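Local atomic coordinates of ribose transcriptional regulator (Enterococcus faecium DO, PDB entry 4RK1), a protein that binds ribose through its periplasmic-binding-protein-like domain and, as a LacI-family member, probably regulates transcription by binding DNA as a repressor. Residues Arg27-Ile32 against Phe38-Cys43; Asp31-Gln36 against Thr245-Leu250; Asn82-Lys85 against Pro89-Val92; His119-Gly124 against Lys148-Val153; Ile162-Gln167 against Tyr174-Glu179. All coordinates share one frame; numbering follows the deposited sequence. Where two conformers were deposited one is given.

Interaction 1 of 5, residues Arg27-Ile32 against Phe38-Cys43; sequences RGIEDI and FVTILC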
# COMPACT_ATOMS: atom_id res chain seq x y z
N ARG B 27 10.29 1.06 2.17
CA ARG B 27 11.21 0.28 1.33
C ARG B 27 12.54 1.00 1.12
O ARG B 27 13.59 0.36 1.10
CB ARG B 27 10.58 -0.05 -0.03
CG ARG B 27 9.88 -1.40 -0.08
CD ARG B 27 9.49 -1.80 -1.50
NE ARG B 27 10.62 -1.88 -2.42
CZ ARG B 27 10.89 -1.01 -3.41
NH1 ARG B 27 11.96 -1.20 -4.17
NH2 ARG B 27 10.11 0.04 -3.65
N GLY B 28 12.51 2.32 0.94
CA GLY B 28 13.75 3.08 0.78
C GLY B 28 14.60 3.07 2.05
O GLY B 28 15.81 2.93 1.99
N ILE B 29 13.93 3.21 3.19
CA ILE B 29 14.59 3.11 4.49
C ILE B 29 15.24 1.73 4.67
O ILE B 29 16.43 1.64 4.97
CB ILE B 29 13.61 3.38 5.64
CG1 ILE B 29 13.19 4.85 5.64
CG2 ILE B 29 14.21 3.01 6.99
CD1 ILE B 29 11.94 5.14 6.45
N GLU B 30 14.45 0.68 4.45
CA GLU B 30 14.92 -0.71 4.59
C GLU B 30 16.12 -1.00 3.70
O GLU B 30 17.04 -1.72 4.09
CB GLU B 30 13.81 -1.70 4.24
CG GLU B 30 12.71 -1.77 5.27
CD GLU B 30 11.53 -2.60 4.79
OE1 GLU B 30 11.45 -2.88 3.57
OE2 GLU B 30 10.68 -2.96 5.62
N ASP B 31 16.08 -0.44 2.49
CA ASP B 31 17.15 -0.61 1.51
C ASP B 31 18.52 -0.22 2.08
O ASP B 31 19.52 -0.87 1.81
CB ASP B 31 16.87 0.24 0.27
CG ASP B 31 17.94 0.10 -0.80
OD1 ASP B 31 18.01 -0.97 -1.43
OD2 ASP B 31 18.69 1.06 -1.03
N ILE B 32 18.54 0.85 2.86
CA ILE B 32 19.77 1.32 3.46
C ILE B 32 20.08 0.58 4.76
O ILE B 32 21.21 0.15 4.99
CB ILE B 32 19.68 2.84 3.74
CG1 ILE B 32 19.50 3.62 2.42
CG2 ILE B 32 20.89 3.33 4.52
CD1 ILE B 32 20.55 3.37 1.36
N PHE B 38 20.63 -3.67 10.33
CA PHE B 38 19.56 -3.16 11.18
C PHE B 38 18.24 -3.80 10.77
O PHE B 38 18.00 -4.06 9.60
CB PHE B 38 19.46 -1.64 11.09
CG PHE B 38 20.47 -0.91 11.93
CD1 PHE B 38 21.73 -0.63 11.43
CD2 PHE B 38 20.15 -0.49 13.21
CE1 PHE B 38 22.67 0.04 12.20
CE2 PHE B 38 21.08 0.18 13.99
CZ PHE B 38 22.34 0.45 13.48
N VAL B 39 17.40 -4.05 11.76
CA VAL B 39 16.03 -4.47 11.55
C VAL B 39 15.16 -3.22 11.52
O VAL B 39 15.27 -2.38 12.41
CB VAL B 39 15.55 -5.41 12.69
CG1 VAL B 39 14.07 -5.74 12.57
CG2 VAL B 39 16.39 -6.69 12.70
N THR B 40 14.33 -3.09 10.49
CA THR B 40 13.41 -1.96 10.39
C THR B 40 12.02 -2.41 10.80
O THR B 40 11.49 -3.39 10.28
CB THR B 40 13.36 -1.41 8.95
OG1 THR B 40 14.69 -1.23 8.45
CG2 THR B 40 12.62 -0.07 8.90
N ILE B 41 11.43 -1.68 11.74
CA ILE B 41 10.06 -1.93 12.15
C ILE B 41 9.23 -0.69 11.89
O ILE B 41 9.74 0.43 11.97
CB ILE B 41 9.92 -2.36 13.63
CG1 ILE B 41 10.31 -1.23 14.60
CG2 ILE B 41 10.76 -3.61 13.90
CD1 ILE B 41 10.15 -1.61 16.05
N LEU B 42 7.96 -0.90 11.56
CA LEU B 42 7.06 0.19 11.25
C LEU B 42 5.85 0.22 12.17
O LEU B 42 5.26 -0.81 12.50
CB LEU B 42 6.59 0.10 9.80
CG LEU B 42 5.57 1.19 9.44
CD1 LEU B 42 5.95 1.88 8.15
CD2 LEU B 42 4.15 0.64 9.38
N CYS B 43 5.50 1.44 12.57
CA CYS B 43 4.33 1.72 13.36
C CYS B 43 3.45 2.68 12.59
O CYS B 43 3.94 3.64 12.01
CB CYS B 43 4.71 2.42 14.66
SG CYS B 43 4.93 1.28 16.01
O HOH W 1 11.08 -4.52 7.89

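Interaction 2 of 5, residues Asp31-Gln36 against Thr245-Leu250; sequences DILYKQ and TSAKLL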
# COMPACT_ATOMS: atom_id res chain seq x y z
N ASP B 31 16.08 -0.44 2.49
CA ASP B 31 17.15 -0.61 1.51
C ASP B 31 18.52 -0.22 2.08
O ASP B 31 19.52 -0.87 1.81
CB ASP B 31 16.87 0.24 0.27
CG ASP B 31 17.94 0.10 -0.80
OD1 ASP B 31 18.01 -0.97 -1.43
OD2 ASP B 31 18.69 1.06 -1.03
N ILE B 32 18.54 0.85 2.86
CA ILE B 32 19.77 1.32 3.46
C ILE B 32 20.08 0.58 4.76
O ILE B 32 21.21 0.15 4.99
CB ILE B 32 19.68 2.84 3.74
CG1 ILE B 32 19.50 3.62 2.42
CG2 ILE B 32 20.89 3.33 4.52
CD1 ILE B 32 20.55 3.37 1.36
N LEU B 33 19.09 0.44 5.63
CA LEU B 33 19.33 -0.15 6.95
C LEU B 33 19.71 -1.63 6.87
O LEU B 33 20.55 -2.08 7.65
CB LEU B 33 18.11 0.03 7.85
CG LEU B 33 17.75 1.49 8.21
CD1 LEU B 33 16.64 1.52 9.24
CD2 LEU B 33 18.96 2.26 8.71
N TYR B 34 19.10 -2.36 5.94
CA TYR B 34 19.39 -3.79 5.72
C TYR B 34 20.89 -4.03 5.52
O TYR B 34 21.43 -5.00 6.05
CB TYR B 34 18.62 -4.31 4.50
CG TYR B 34 18.97 -5.72 4.06
CD1 TYR B 34 18.45 -6.83 4.72
CD2 TYR B 34 19.80 -5.94 2.96
CE1 TYR B 34 18.76 -8.12 4.31
CE2 TYR B 34 20.12 -7.22 2.55
CZ TYR B 34 19.60 -8.31 3.23
OH TYR B 34 19.91 -9.58 2.82
N LYS B 35 21.55 -3.14 4.79
CA LYS B 35 22.97 -3.27 4.50
C LYS B 35 23.87 -3.11 5.73
O LYS B 35 25.02 -3.54 5.71
CB LYS B 35 23.39 -2.28 3.41
CG LYS B 35 22.86 -2.63 2.03
CD LYS B 35 23.41 -1.71 0.95
CE LYS B 35 22.69 -0.37 0.93
NZ LYS B 35 23.49 0.69 0.25
N GLN B 36 23.36 -2.49 6.79
CA GLN B 36 24.10 -2.38 8.06
C GLN B 36 23.55 -3.31 9.14
O GLN B 36 23.76 -3.08 10.33
CB GLN B 36 24.08 -0.93 8.55
CG GLN B 36 24.53 0.09 7.51
CD GLN B 36 25.93 -0.18 6.99
OE1 GLN B 36 26.83 -0.51 7.75
NE2 GLN B 36 26.11 -0.04 5.68
N THR B 245 17.49 8.49 2.18
CA THR B 245 18.18 9.65 2.75
C THR B 245 17.94 9.73 4.24
O THR B 245 18.87 9.95 5.02
CB THR B 245 17.75 10.96 2.06
OG1 THR B 245 17.97 10.85 0.66
CG2 THR B 245 18.53 12.13 2.58
N SER B 246 16.69 9.52 4.65
CA SER B 246 16.36 9.49 6.08
C SER B 246 17.14 8.40 6.80
O SER B 246 17.68 8.62 7.89
CB SER B 246 14.83 9.36 6.28
OG SER B 246 14.38 8.03 6.08
N ALA B 247 17.28 7.23 6.18
CA ALA B 247 18.03 6.14 6.81
C ALA B 247 19.53 6.45 6.88
O ALA B 247 20.17 6.17 7.91
CB ALA B 247 17.79 4.83 6.07
N LYS B 248 20.09 6.99 5.80
CA LYS B 248 21.52 7.35 5.77
C LYS B 248 21.85 8.42 6.83
O LYS B 248 22.84 8.32 7.54
CB LYS B 248 21.95 7.86 4.39
CG LYS B 248 22.05 6.79 3.32
CD LYS B 248 22.35 7.40 1.96
CE LYS B 248 22.90 6.38 0.99
NZ LYS B 248 22.85 6.86 -0.42
N LEU B 249 21.00 9.44 6.94
CA LEU B 249 21.17 10.45 7.98
C LEU B 249 21.20 9.81 9.37
O LEU B 249 22.02 10.19 10.21
CB LEU B 249 20.06 11.48 7.93
CG LEU B 249 20.16 12.56 6.87
CD1 LEU B 249 18.86 13.34 6.83
CD2 LEU B 249 21.33 13.50 7.14
N LEU B 250 20.30 8.86 9.61
CA LEU B 250 20.23 8.21 10.93
C LEU B 250 21.49 7.39 11.21
O LEU B 250 22.03 7.48 12.30
CB LEU B 250 18.99 7.35 11.09
CG LEU B 250 18.71 6.77 12.48
CD1 LEU B 250 18.75 7.83 13.57
CD2 LEU B 250 17.36 6.08 12.49

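Interaction 3 of 5, residues Asn82-Lys85 against Pro89-Val92; sequences NLKK and PFIV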
# COMPACT_ATOMS: atom_id res chain seq x y z
N ASN B 82 11.10 10.42 26.08
CA ASN B 82 11.54 9.07 25.74
C ASN B 82 12.83 9.03 24.93
O ASN B 82 13.80 8.39 25.34
CB ASN B 82 10.40 8.35 25.02
CG ASN B 82 9.17 8.20 25.91
OD1 ASN B 82 9.19 7.43 26.87
ND2 ASN B 82 8.11 8.93 25.60
N LEU B 83 12.86 9.71 23.79
CA LEU B 83 14.03 9.59 22.92
C LEU B 83 15.25 10.34 23.46
O LEU B 83 16.37 9.79 23.51
CB LEU B 83 13.69 10.07 21.51
CG LEU B 83 12.48 9.43 20.81
CD1 LEU B 83 12.51 9.73 19.32
CD2 LEU B 83 12.40 7.94 21.07
N LYS B 84 15.05 11.59 23.85
CA LYS B 84 16.16 12.42 24.30
C LYS B 84 16.71 11.93 25.64
O LYS B 84 17.91 11.73 25.79
CB LYS B 84 15.75 13.89 24.35
CG LYS B 84 15.50 14.44 22.95
CD LYS B 84 15.35 15.94 22.91
CE LYS B 84 15.22 16.40 21.47
NZ LYS B 84 15.03 17.86 21.32
N LYS B 85 15.82 11.69 26.60
CA LYS B 85 16.25 11.13 27.88
C LYS B 85 17.03 9.83 27.73
O LYS B 85 17.98 9.61 28.47
CB LYS B 85 15.06 10.88 28.81
CG LYS B 85 14.48 12.14 29.41
CD LYS B 85 13.56 11.82 30.58
CE LYS B 85 12.96 13.09 31.17
NZ LYS B 85 12.12 12.78 32.37
N PRO B 89 18.64 8.59 18.91
CA PRO B 89 18.60 9.62 17.89
C PRO B 89 17.42 9.43 16.95
O PRO B 89 16.88 8.32 16.85
CB PRO B 89 19.91 9.43 17.13
CG PRO B 89 20.24 7.99 17.32
CD PRO B 89 19.77 7.66 18.70
N PHE B 90 16.99 10.51 16.30
CA PHE B 90 15.86 10.42 15.40
C PHE B 90 15.93 11.40 14.24
O PHE B 90 16.63 12.41 14.30
CB PHE B 90 14.54 10.59 16.16
CG PHE B 90 14.38 11.94 16.79
CD1 PHE B 90 15.01 12.25 17.99
CD2 PHE B 90 13.59 12.91 16.19
CE1 PHE B 90 14.87 13.50 18.57
CE2 PHE B 90 13.44 14.17 16.76
CZ PHE B 90 14.09 14.46 17.95
N ILE B 91 15.19 11.06 13.18
CA ILE B 91 15.05 11.86 11.99
C ILE B 91 13.60 12.26 11.90
O ILE B 91 12.73 11.48 12.24
CB ILE B 91 15.38 11.05 10.71
CG1 ILE B 91 16.73 10.35 10.83
CG2 ILE B 91 15.34 11.96 9.50
CD1 ILE B 91 17.90 11.27 11.06
N VAL B 92 13.35 13.48 11.42
CA VAL B 92 11.99 13.95 11.19
C VAL B 92 11.82 14.25 9.71
O VAL B 92 12.75 14.66 9.03
CB VAL B 92 11.63 15.22 12.01
CG1 VAL B 92 11.71 14.93 13.50
CG2 VAL B 92 12.53 16.39 11.66

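Interaction 4 of 5, residues His119-Gly124 against Lys148-Val153; sequences HLLSLG and KSALDV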
# COMPACT_ATOMS: atom_id res chain seq x y z
N HIS B 119 0.87 24.62 -14.18
CA HIS B 119 0.47 23.71 -15.24
C HIS B 119 -1.01 23.86 -15.62
O HIS B 119 -1.34 24.04 -16.80
CB HIS B 119 0.76 22.26 -14.84
CG HIS B 119 0.33 21.26 -15.86
ND1 HIS B 119 0.97 21.12 -17.08
CD2 HIS B 119 -0.67 20.35 -15.86
CE1 HIS B 119 0.38 20.16 -17.78
NE2 HIS B 119 -0.62 19.68 -17.06
N LEU B 120 -1.89 23.80 -14.63
CA LEU B 120 -3.33 23.97 -14.88
C LEU B 120 -3.65 25.34 -15.47
O LEU B 120 -4.47 25.45 -16.39
CB LEU B 120 -4.14 23.75 -13.59
CG LEU B 120 -4.24 22.31 -13.06
CD1 LEU B 120 -5.01 22.26 -11.75
CD2 LEU B 120 -4.89 21.39 -14.08
N LEU B 121 -3.01 26.38 -14.95
CA LEU B 121 -3.24 27.74 -15.44
C LEU B 121 -2.70 27.93 -16.86
O LEU B 121 -3.34 28.60 -17.66
CB LEU B 121 -2.64 28.77 -14.49
CG LEU B 121 -3.29 28.81 -13.11
CD1 LEU B 121 -2.37 29.43 -12.07
CD2 LEU B 121 -4.64 29.52 -13.15
N SER B 122 -1.56 27.32 -17.19
CA SER B 122 -1.03 27.40 -18.55
C SER B 122 -1.99 26.77 -19.55
O SER B 122 -1.99 27.13 -20.73
CB SER B 122 0.32 26.69 -18.67
OG SER B 122 0.16 25.29 -18.61
N LEU B 123 -2.79 25.81 -19.08
CA LEU B 123 -3.77 25.14 -19.94
C LEU B 123 -5.08 25.92 -20.09
O LEU B 123 -5.96 25.51 -20.85
CB LEU B 123 -4.06 23.73 -19.40
CG LEU B 123 -2.88 22.75 -19.52
CD1 LEU B 123 -3.18 21.51 -18.71
CD2 LEU B 123 -2.58 22.41 -20.97
N GLY B 124 -5.21 27.03 -19.37
CA GLY B 124 -6.38 27.90 -19.51
C GLY B 124 -7.45 27.66 -18.47
O GLY B 124 -8.51 28.28 -18.53
N LYS B 148 -1.37 28.62 -4.49
CA LYS B 148 -1.92 29.97 -4.43
C LYS B 148 -0.97 31.02 -5.00
O LYS B 148 -1.40 32.01 -5.57
CB LYS B 148 -2.31 30.34 -3.00
CG LYS B 148 -3.58 29.65 -2.53
CD LYS B 148 -3.81 29.88 -1.04
CE LYS B 148 -5.20 29.42 -0.63
NZ LYS B 148 -5.43 29.58 0.83
N SER B 149 0.33 30.80 -4.83
CA SER B 149 1.35 31.64 -5.46
C SER B 149 1.23 31.62 -6.98
O SER B 149 1.37 32.66 -7.63
CB SER B 149 2.75 31.19 -5.02
OG SER B 149 3.76 32.04 -5.52
N ALA B 150 0.97 30.45 -7.56
CA ALA B 150 0.71 30.34 -8.99
C ALA B 150 -0.55 31.12 -9.40
O ALA B 150 -0.55 31.81 -10.41
CB ALA B 150 0.59 28.88 -9.42
N LEU B 151 -1.61 31.02 -8.60
CA LEU B 151 -2.81 31.82 -8.86
C LEU B 151 -2.51 33.32 -8.85
O LEU B 151 -3.05 34.06 -9.68
CB LEU B 151 -3.90 31.53 -7.82
CG LEU B 151 -4.50 30.13 -7.77
CD1 LEU B 151 -5.51 30.06 -6.64
CD2 LEU B 151 -5.14 29.75 -9.09
N ASP B 152 -1.66 33.76 -7.93
CA ASP B 152 -1.23 35.16 -7.86
C ASP B 152 -0.55 35.60 -9.15
O ASP B 152 -0.77 36.71 -9.62
CB ASP B 152 -0.27 35.41 -6.70
CG ASP B 152 -0.93 35.26 -5.34
OD1 ASP B 152 -2.18 35.24 -5.26
OD2 ASP B 152 -0.18 35.17 -4.34
N VAL B 153 0.29 34.75 -9.71
CA VAL B 153 0.93 35.07 -10.98
C VAL B 153 -0.11 35.33 -12.07
O VAL B 153 0.04 36.25 -12.87
CB VAL B 153 1.91 33.96 -11.41
CG1 VAL B 153 2.39 34.17 -12.84
CG2 VAL B 153 3.09 33.91 -10.45

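Interaction 5 of 5, residues Ile162-Gln167 against Tyr174-Glu179; sequences ILLPTQ and YQITAE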
# COMPACT_ATOMS: atom_id res chain seq x y z
N ILE B 162 -12.29 26.56 -5.85
CA ILE B 162 -13.34 25.76 -5.24
C ILE B 162 -12.67 24.83 -4.23
O ILE B 162 -11.93 23.92 -4.61
CB ILE B 162 -14.13 24.95 -6.30
CG1 ILE B 162 -14.57 25.85 -7.46
CG2 ILE B 162 -15.33 24.26 -5.65
CD1 ILE B 162 -15.29 27.11 -7.04
N LEU B 163 -12.92 25.06 -2.95
CA LEU B 163 -12.32 24.28 -1.88
C LEU B 163 -13.14 23.03 -1.60
O LEU B 163 -14.30 23.13 -1.22
CB LEU B 163 -12.21 25.12 -0.60
CG LEU B 163 -11.38 26.40 -0.73
CD1 LEU B 163 -11.36 27.17 0.58
CD2 LEU B 163 -9.97 26.10 -1.21
N LEU B 164 -12.53 21.86 -1.77
CA LEU B 164 -13.22 20.60 -1.51
C LEU B 164 -12.46 19.77 -0.47
O LEU B 164 -11.81 18.78 -0.81
CB LEU B 164 -13.40 19.81 -2.80
CG LEU B 164 -14.14 20.53 -3.93
CD1 LEU B 164 -14.14 19.67 -5.18
CD2 LEU B 164 -15.57 20.86 -3.53
N PRO B 165 -12.54 20.19 0.81
CA PRO B 165 -11.90 19.41 1.87
C PRO B 165 -12.58 18.06 2.05
O PRO B 165 -13.79 17.94 1.89
CB PRO B 165 -12.09 20.29 3.12
CG PRO B 165 -13.26 21.14 2.81
CD PRO B 165 -13.24 21.38 1.33
N THR B 166 -11.79 17.03 2.35
CA THR B 166 -12.30 15.68 2.48
C THR B 166 -11.33 14.82 3.31
O THR B 166 -10.38 15.34 3.89
CB THR B 166 -12.60 15.06 1.08
OG1 THR B 166 -13.34 13.84 1.22
CG2 THR B 166 -11.32 14.83 0.26
N GLN B 167 -11.60 13.53 3.41
CA GLN B 167 -10.70 12.60 4.10
C GLN B 167 -9.52 12.32 3.16
O GLN B 167 -9.70 12.27 1.95
CB GLN B 167 -11.41 11.30 4.47
CG GLN B 167 -12.48 11.44 5.56
CD GLN B 167 -13.78 12.04 5.05
OE1 GLN B 167 -14.29 11.66 3.99
NE2 GLN B 167 -14.34 12.98 5.81
N TYR B 174 -13.36 10.12 -3.77
CA TYR B 174 -14.60 9.59 -4.33
C TYR B 174 -15.82 10.35 -3.78
O TYR B 174 -16.70 10.76 -4.54
CB TYR B 174 -14.67 8.11 -3.99
CG TYR B 174 -15.90 7.37 -4.44
CD1 TYR B 174 -16.32 7.41 -5.76
CD2 TYR B 174 -16.63 6.58 -3.54
CE1 TYR B 174 -17.44 6.70 -6.18
CE2 TYR B 174 -17.75 5.87 -3.95
CZ TYR B 174 -18.15 5.94 -5.27
OH TYR B 174 -19.25 5.24 -5.69
N GLN B 175 -15.82 10.58 -2.48
CA GLN B 175 -16.96 11.20 -1.80
C GLN B 175 -17.20 12.67 -2.14
O GLN B 175 -18.33 13.13 -2.00
CB GLN B 175 -16.83 11.03 -0.29
CG GLN B 175 -17.15 9.62 0.17
CD GLN B 175 -16.86 9.36 1.64
OE1 GLN B 175 -17.24 8.31 2.17
NE2 GLN B 175 -16.19 10.30 2.30
N ILE B 176 -16.18 13.40 -2.60
CA ILE B 176 -16.37 14.82 -2.95
C ILE B 176 -16.69 15.05 -4.43
O ILE B 176 -16.84 16.19 -4.86
CB ILE B 176 -15.23 15.77 -2.49
CG1 ILE B 176 -13.85 15.27 -2.91
CG2 ILE B 176 -15.32 16.02 -0.99
CD1 ILE B 176 -13.60 15.42 -4.38
N THR B 177 -16.82 13.96 -5.19
CA THR B 177 -17.12 14.05 -6.61
C THR B 177 -18.41 14.81 -6.92
O THR B 177 -18.45 15.59 -7.86
CB THR B 177 -17.23 12.66 -7.26
OG1 THR B 177 -16.04 11.90 -7.02
CG2 THR B 177 -17.44 12.79 -8.76
N ALA B 178 -19.47 14.55 -6.15
CA ALA B 178 -20.76 15.22 -6.34
C ALA B 178 -20.61 16.74 -6.19
O ALA B 178 -21.13 17.51 -7.00
CB ALA B 178 -21.80 14.69 -5.36
N GLU B 179 -19.89 17.17 -5.16
CA GLU B 179 -19.58 18.59 -4.99
C GLU B 179 -18.79 19.14 -6.18
O GLU B 179 -19.05 20.24 -6.65
CB GLU B 179 -18.81 18.83 -3.70
CG GLU B 179 -19.64 18.66 -2.43
CD GLU B 179 -18.79 18.73 -1.17
OE1 GLU B 179 -17.59 19.05 -1.28
OE2 GLU B 179 -19.32 18.47 -0.07
O HOH W 2 -15.90 19.31 0.67

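Interaction 1 of 5, residues Arg27-Ile32 against Phe38-Cys43
The beta-alpha-beta crossover made by strand 9-14, helix 20-33 and strand 39-44 is closed here, where I29 and E30 of the helix rest on T40 of the second strand. T40 is the single residue of 38-43 that touches 27-32, so the contact is small, yet both branches of this threonine are used. Its methyl CG2 stands anti to the backbone N (chi1 to OG1 -47°) and meets CG2 of I29 at 4.0 Å, the two side chains crossing at about a right angle. A beta-branched isoleucine suits this place because its CG2 can face the strand while CG1 packs elsewhere, against S246. E30 crosses the threonine at a slant and touches it with its CG methylene, not its carboxylate: CG lies 3.8 Å from T40 CB and equally near T40 OG1. The chain is extended beyond CG, which carries the charged end past the threonine toward a water lying 2.7 Å from T40 O. E30 was modelled in two conformers, and any bridge through this water is doubtful. Strand 39-44 is outermost within its own chain, bonded through V39, I41 and C43 to I10 and V12 of strand 9-14. Its other side is taken up by the second subunit, which is joined to it by backbone hydrogen bonds of L42, while helix 239-255 packs on I29 and I32 of helix 20-33.

Interaction 2 of 5, residues Asp31-Gln36 against Thr245-Leu250
I32 and L33 press on A247 where two helices, 20-33 and 239-255, lie side by side on one face of the sheet in the N-terminal part of this periplasmic-binding-protein fold. The purely apolar part centres on the A247 methyl. Being so small, alanine lets the backbones approach to 6.1 Å between CA atoms of I32 and A247, and its CB comes within 3.6 Å of I32 CB. L33 reaches the same methyl from a neighbouring position, its CD2 at 3.9 Å from A247 CB, so one alanine serves two larger residues.

A second kind of packing uses the aliphatic length of K248. Its chain runs extended from CG and crosses I32 at about a right angle: K248 CG meets I32 CG2, and farther out K248 CE meets I32 CD1 at 3.8 Å. The bend in I32 (chi2 -56°) brings CD1 to that place. Lysine fits this border because its methylenes shield the isoleucine while the amine continues to the exposed edge.

Polar groups flank the packing. D31 OD2 is hydrogen-bonded by Q244 NE2 of the opposite helix, and at the open margin the like-charged K35 NZ and K248 NZ do not touch, staying 6.2 Å apart.

Interaction 3 of 5, residues Asn82-Lys85 against Pro89-Val92
This is a buried apolar contact, L83 against F90, between the end of a helix and the start of the strand that follows it, in the beta-alpha-beta unit of strand 66-69, helix 76-84 and strand 90-93. One methyl does most of the touching: L83 CD1 lies 3.8 Å from F90 CD1, equally close to F90 CG and only slightly farther from F90 CB. It approaches the ring obliquely, at the root of the aromatic group. F90 has its CG between the backbone N and the carbonyl carbon (chi1 64°), which swings the far end of the ring toward the K84 chain.

K84 adds a looser contact. Extended throughout beyond CG, it passes with its CE at the ring edge, near the plane, 4.1 Å from F90 CE1. Its NZ then hydrogen-bonds the carbonyl O of G100, so the methylenes cover the phenyl edge while the charge finds a polar partner. Along the strand, V92 CG1 also lies at the ring edge, in its plane.

The broad ring and the branched leucine suit the buried layer between helix and strand, both touching F67 and I69 of strand 66-69, and helix 55-61 packs on L83 through L56 and T60. I91, by contrast, packs on L249 and L250 of helix 239-255.

Interaction 4 of 5, residues His119-Gly124 against Lys148-Val153
L121 points a forked end at the helix that carries A150 and L151, and each of its two methyls has a role. CD1 lies over the backbone, 3.4 Å from A150 O, and is also 4.0 Å from A150 CB. CD2 turns to L151, whose own CD2 sits 4.1 Å from both methyls of L121. The two leucines cross at about a right angle, so the fork of one receives a single methyl of the other. CG of L121 stands anti to its carbonyl carbon (chi1 -65°), which aims the branch at the neighbouring helix. At A150 a small residue suits, since L121 can reach past its methyl to the main chain.

The contact joins helices 109-122 and 138-153, which pack together in the C-terminal subdomain, strand 128-133 lying between them in sequence. L121 is in the last turn of the first helix, which ends in a Schellman motif: G124 N bonds back to L121 O, and G124 adopts positive phi (98°), easily reached by glycine because it has no CB to jam against the carbonyl O of L123. In the same turn H119 O accepts from L123 N and, from the same face of its plane, from S122 OG at 2.7 Å, with a C=O...OG angle of 124°.

Interaction 5 of 5, residues Ile162-Gln167 against Tyr174-Glu179
T166 and I176 make the tight part of this contact, whereas Q167, Q175 and E179 line its watery margin. CG2 of I176 comes to 3.6 Å from T166 CB, the two beta-branched side chains crossing at about a right angle. I176 places CG1 between its backbone N and carbonyl carbon (chi1 51°), which sets CG2 against the threonine. The hydroxyl of T166 is satisfied by G172 O, so threonine can offer carbon to I176 and still bond its oxygen. L164 packs less closely: its CD1 is 4.4 Å from I176 CD1. The L164 and E179 side chains slide past each other in opposite directions, L164 CD2 lying 3.8 Å from E179 CB.

On the solvent side, contact is partly through water. One water donates to P165 O and, at 2.6 Å, to E179 OE1, tying the carboxylate to the strand backbone; glutamate suits this margin, its CB resting on L164 CD2 while OE1 takes the water. Near the strand end, Q167 OE1 lies 2.9 Å from Q175 NE2, their amide planes 75° apart; Q175 OE1 is bonded to Q171 NE2.

V131 of strand 128-133 and L199 of helix 193-205 also pack on I176. Helices 170-175 and 177-182 thus pack on the chain's edge strand 161-166 and lead to parallel strand 187-190, on the far side of 128-133, a Rossmann-like crossover found in this sugar-binding fold; just beyond the strand end, F168 lines the ribose pocket.

How the interactions relate
Interactions 1, 2 and 3 gather on one side of the chain's centre, interactions 4 and 5 on the other. Interactions 1 and 2 share helix 20-33, which uses one flank for strand 39-44 and another for helix 239-255; L33 CD1 reaches T40 OG1 between them. Interaction 3 meets interaction 2 where L250 CD1 packs on P89 O, so helix 239-255 touches all three. Interactions 4 and 5 follow in sequence without touching, nearest atoms about 6 Å apart. Interactions 1 to 4 are buried and mainly apolar, with lysine methylenes bordering 2 and 3 and a glutamate methylene in 1; interaction 5, partly exposed, adds amides and a bridging water.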